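Local coordinates for nucleoside diphosphate kinase family protein (Babesia bovis, PDB 3JS9) that probably transfers the terminal phosphate of a nucleoside triphosphate to a nucleoside diphosphate through a phosphohistidine intermediate, with magnesium as cofactor, at residues A[10-16]-A[78-84]. Numbering follows the deposited sequence.
Sequences ERTYIMV and VFCMIWE
Strand 10-16 and segment 78-84 of strand 78-85 run antiparallel, their axes 4.6 Å apart at closest and 162° between N-to-C directions, with extended backbone angles throughout. Register is set by hydrogen-bonded pairs Thr12–Trp83, Ile14–Met81 and Val16–Phe79 (CA–CA 5.5, 5.2 and 4.8 Å), interleaved with non-hydrogen-bonded pairs Arg11–Glu84, Tyr13–Ile82 and Met15–Cys80 (4.4, 4.7 and 4.7 Å).

Each hydrogen-bonded pair closes a two-bond ring: Thr12 N to Trp83 O 2.9 Å and Trp83 N to Thr12 O 3.1 Å; Ile14 N to Met81 O 3.0 Å and Met81 N to Ile14 O 2.9 Å; Val16 N to Phe79 O 2.8 Å and Phe79 N to Val16 O 2.9 Å. CA-H...O contacts supplement them, such as Arg11 CA to Trp83 O at 3.2 Å.

At the exposed end, a salt bridge joins Arg11 NE (2.7 Å) and NH2 (2.9 Å) to Glu84 OE2; chi1 and chi2 both t (175° and 174°) extend Glu84 so that OE2 meets the edge of the guanidinium.

Apolar contacts occupy both faces. On the Tyr13 face, Tyr13 (chi1 t) lays its ring edge by Cys80, CE1 to CB 3.9 Å, and Met15 SD meets Val78 CG2 at 3.8 Å. On the other, Met81 CE touches Ile14 CG2 (3.9 Å) and Val16 CG2 (3.8 Å), while Ile14 CG1 meets Trp83 CD1 at 3.8 Å.

This is the central strand pair of the ferredoxin-like NDK sheet, flanked by strands 39-46 and 122-124, the latter carrying predicted catalytic His123 near Tyr13. Helix 26-36 covers the Ile14–Trp83 face; helix 128-138 packs against Tyr13, Met15, Cys80 and Ile82.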
loop_
_atom_site.group_PDB
_atom_site.type_symbol
_atom_site.label_atom_id
_atom_site.label_comp_id
_atom_site.label_asym_id
_atom_site.label_seq_id
_atom_site.Cartn_x
_atom_site.Cartn_y
_atom_site.Cartn_z
ATOM N N GLU A 10 4.554 19.529 21.239
ATOM C CA GLU A 10 5.390 20.312 20.354
ATOM C C GLU A 10 4.710 20.494 19.016
ATOM O O GLU A 10 3.728 19.821 18.706
ATOM C CB GLU A 10 6.753 19.608 20.151
ATOM C CG GLU A 10 7.688 19.578 21.362
ATOM C CD GLU A 10 8.888 18.623 21.213
ATOM O OE1 GLU A 10 9.144 18.045 20.127
ATOM O OE2 GLU A 10 9.596 18.437 22.216
ATOM N N ARG A 11 5.246 21.398 18.213
ATOM C CA ARG A 11 4.871 21.498 16.821
ATOM C C ARG A 11 6.145 21.517 16.015
ATOM O O ARG A 11 7.103 22.210 16.402
ATOM C CB ARG A 11 4.122 22.789 16.564
ATOM C CG ARG A 11 2.721 22.738 17.058
ATOM C CD ARG A 11 2.039 24.096 17.029
ATOM N NE ARG A 11 0.646 23.934 17.426
ATOM C CZ ARG A 11 -0.290 24.871 17.331
ATOM N NH1 ARG A 11 0.002 26.074 16.822
ATOM N NH2 ARG A 11 -1.527 24.587 17.725
ATOM N N THR A 12 6.149 20.811 14.880
ATOM C CA THR A 12 7.312 20.768 14.031
ATOM C C THR A 12 6.992 21.185 12.596
ATOM O O THR A 12 5.871 20.992 12.096
ATOM C CB THR A 12 7.991 19.381 14.071
ATOM O OG1 THR A 12 9.265 19.480 13.428
ATOM C CG2 THR A 12 7.146 18.284 13.380
ATOM N N TYR A 13 7.972 21.775 11.926
ATOM C CA TYR A 13 7.741 22.205 10.576
ATOM C C TYR A 13 8.284 21.126 9.645
ATOM O O TYR A 13 9.448 20.708 9.771
ATOM C CB TYR A 13 8.382 23.562 10.330
ATOM C CG TYR A 13 8.266 23.979 8.894
ATOM C CD1 TYR A 13 7.027 24.294 8.350
ATOM C CD2 TYR A 13 9.396 24.008 8.052
ATOM C CE1 TYR A 13 6.896 24.635 7.000
ATOM C CE2 TYR A 13 9.276 24.355 6.705
ATOM C CZ TYR A 13 8.021 24.671 6.189
ATOM O OH TYR A 13 7.879 25.010 4.857
ATOM N N ILE A 14 7.435 20.650 8.738
ATOM C CA ILE A 14 7.827 19.599 7.797
ATOM C C ILE A 14 7.591 20.150 6.367
ATOM O O ILE A 14 6.514 20.685 6.074
ATOM C CB ILE A 14 7.000 18.247 8.032
ATOM C CG1 ILE A 14 7.044 17.744 9.494
ATOM C CG2 ILE A 14 7.342 17.137 6.985
ATOM C CD1 ILE A 14 8.395 17.159 10.048
ATOM N N MET A 15 8.570 19.981 5.475
ATOM C CA MET A 15 8.453 20.565 4.155
ATOM C C MET A 15 8.874 19.618 3.020
ATOM O O MET A 15 10.032 19.165 2.933
ATOM C CB MET A 15 9.233 21.884 4.086
ATOM C CG MET A 15 9.128 22.580 2.725
ATOM S SD MET A 15 9.973 24.191 2.569
ATOM C CE MET A 15 11.645 23.735 3.119
ATOM N N VAL A 16 7.933 19.299 2.152
ATOM C CA VAL A 16 8.284 18.547 0.964
ATOM C C VAL A 16 9.004 19.532 0.049
ATOM O O VAL A 16 8.435 20.579 -0.306
ATOM C CB VAL A 16 7.051 17.987 0.239
ATOM C CG1 VAL A 16 7.486 17.133 -0.961
ATOM C CG2 VAL A 16 6.224 17.201 1.209
ATOM N N VAL A 78 7.166 23.978 -3.198
ATOM C CA VAL A 78 7.337 23.188 -1.984
ATOM C C VAL A 78 5.993 22.919 -1.354
ATOM O O VAL A 78 5.037 23.631 -1.639
ATOM C CB VAL A 78 8.309 23.873 -0.944
ATOM C CG1 VAL A 78 9.662 24.156 -1.593
ATOM C CG2 VAL A 78 7.695 25.165 -0.346
ATOM N N PHE A 79 5.901 21.906 -0.488
ATOM C CA PHE A 79 4.666 21.694 0.254
ATOM C C PHE A 79 4.942 21.795 1.735
ATOM O O PHE A 79 5.746 21.028 2.264
ATOM C CB PHE A 79 4.011 20.373 -0.138
ATOM C CG PHE A 79 2.673 20.128 0.524
ATOM C CD1 PHE A 79 2.598 19.469 1.737
ATOM C CD2 PHE A 79 1.491 20.525 -0.095
ATOM C CE1 PHE A 79 1.370 19.243 2.337
ATOM C CE2 PHE A 79 0.252 20.297 0.509
ATOM C CZ PHE A 79 0.187 19.674 1.712
ATOM N N CYS A 80 4.276 22.750 2.394
ATOM C CA CYS A 80 4.544 23.135 3.783
ATOM C C CYS A 80 3.524 22.550 4.714
ATOM O O CYS A 80 2.334 22.576 4.398
ATOM C CB CYS A 80 4.465 24.655 3.947
ATOM S SG CYS A 80 5.380 25.647 2.727
ATOM N N MET A 81 3.976 22.081 5.886
ATOM C CA MET A 81 3.098 21.508 6.921
ATOM C C MET A 81 3.600 21.856 8.298
ATOM O O MET A 81 4.804 22.054 8.478
ATOM C CB MET A 81 3.041 19.972 6.830
ATOM C CG MET A 81 2.399 19.450 5.543
ATOM S SD MET A 81 2.835 17.724 5.335
ATOM C CE MET A 81 4.465 17.812 4.514
ATOM N N ILE A 82 2.680 21.938 9.260
ATOM C CA ILE A 82 3.039 21.912 10.684
ATOM C C ILE A 82 2.254 20.763 11.306
ATOM O O ILE A 82 1.070 20.624 11.047
ATOM C CB ILE A 82 2.658 23.200 11.427
ATOM C CG1 ILE A 82 3.491 24.370 10.937
ATOM C CG2 ILE A 82 2.775 23.025 12.976
ATOM C CD1 ILE A 82 3.072 25.724 11.609
ATOM N N TRP A 83 2.931 19.964 12.122
ATOM C CA TRP A 83 2.354 18.817 12.793
ATOM C C TRP A 83 2.560 18.940 14.296
ATOM O O TRP A 83 3.617 19.381 14.745
ATOM C CB TRP A 83 3.002 17.533 12.278
ATOM C CG TRP A 83 2.605 17.186 10.896
ATOM C CD1 TRP A 83 3.236 17.560 9.736
ATOM C CD2 TRP A 83 1.470 16.410 10.507
ATOM N NE1 TRP A 83 2.564 17.050 8.654
ATOM C CE2 TRP A 83 1.465 16.355 9.097
ATOM C CE3 TRP A 83 0.445 15.763 11.215
ATOM C CZ2 TRP A 83 0.487 15.664 8.377
ATOM C CZ3 TRP A 83 -0.533 15.078 10.496
ATOM C CH2 TRP A 83 -0.500 15.028 9.087
ATOM N N GLU A 84 1.565 18.487 15.060
ATOM C CA GLU A 84 1.533 18.676 16.492
ATOM C C GLU A 84 1.500 17.356 17.244
ATOM O O GLU A 84 0.837 16.414 16.807
ATOM C CB GLU A 84 0.310 19.528 16.863
ATOM C CG GLU A 84 0.081 19.720 18.347
ATOM C CD GLU A 84 -1.040 20.683 18.633
ATOM O OE1 GLU A 84 -2.156 20.232 18.981
ATOM O OE2 GLU A 84 -0.805 21.907 18.511
#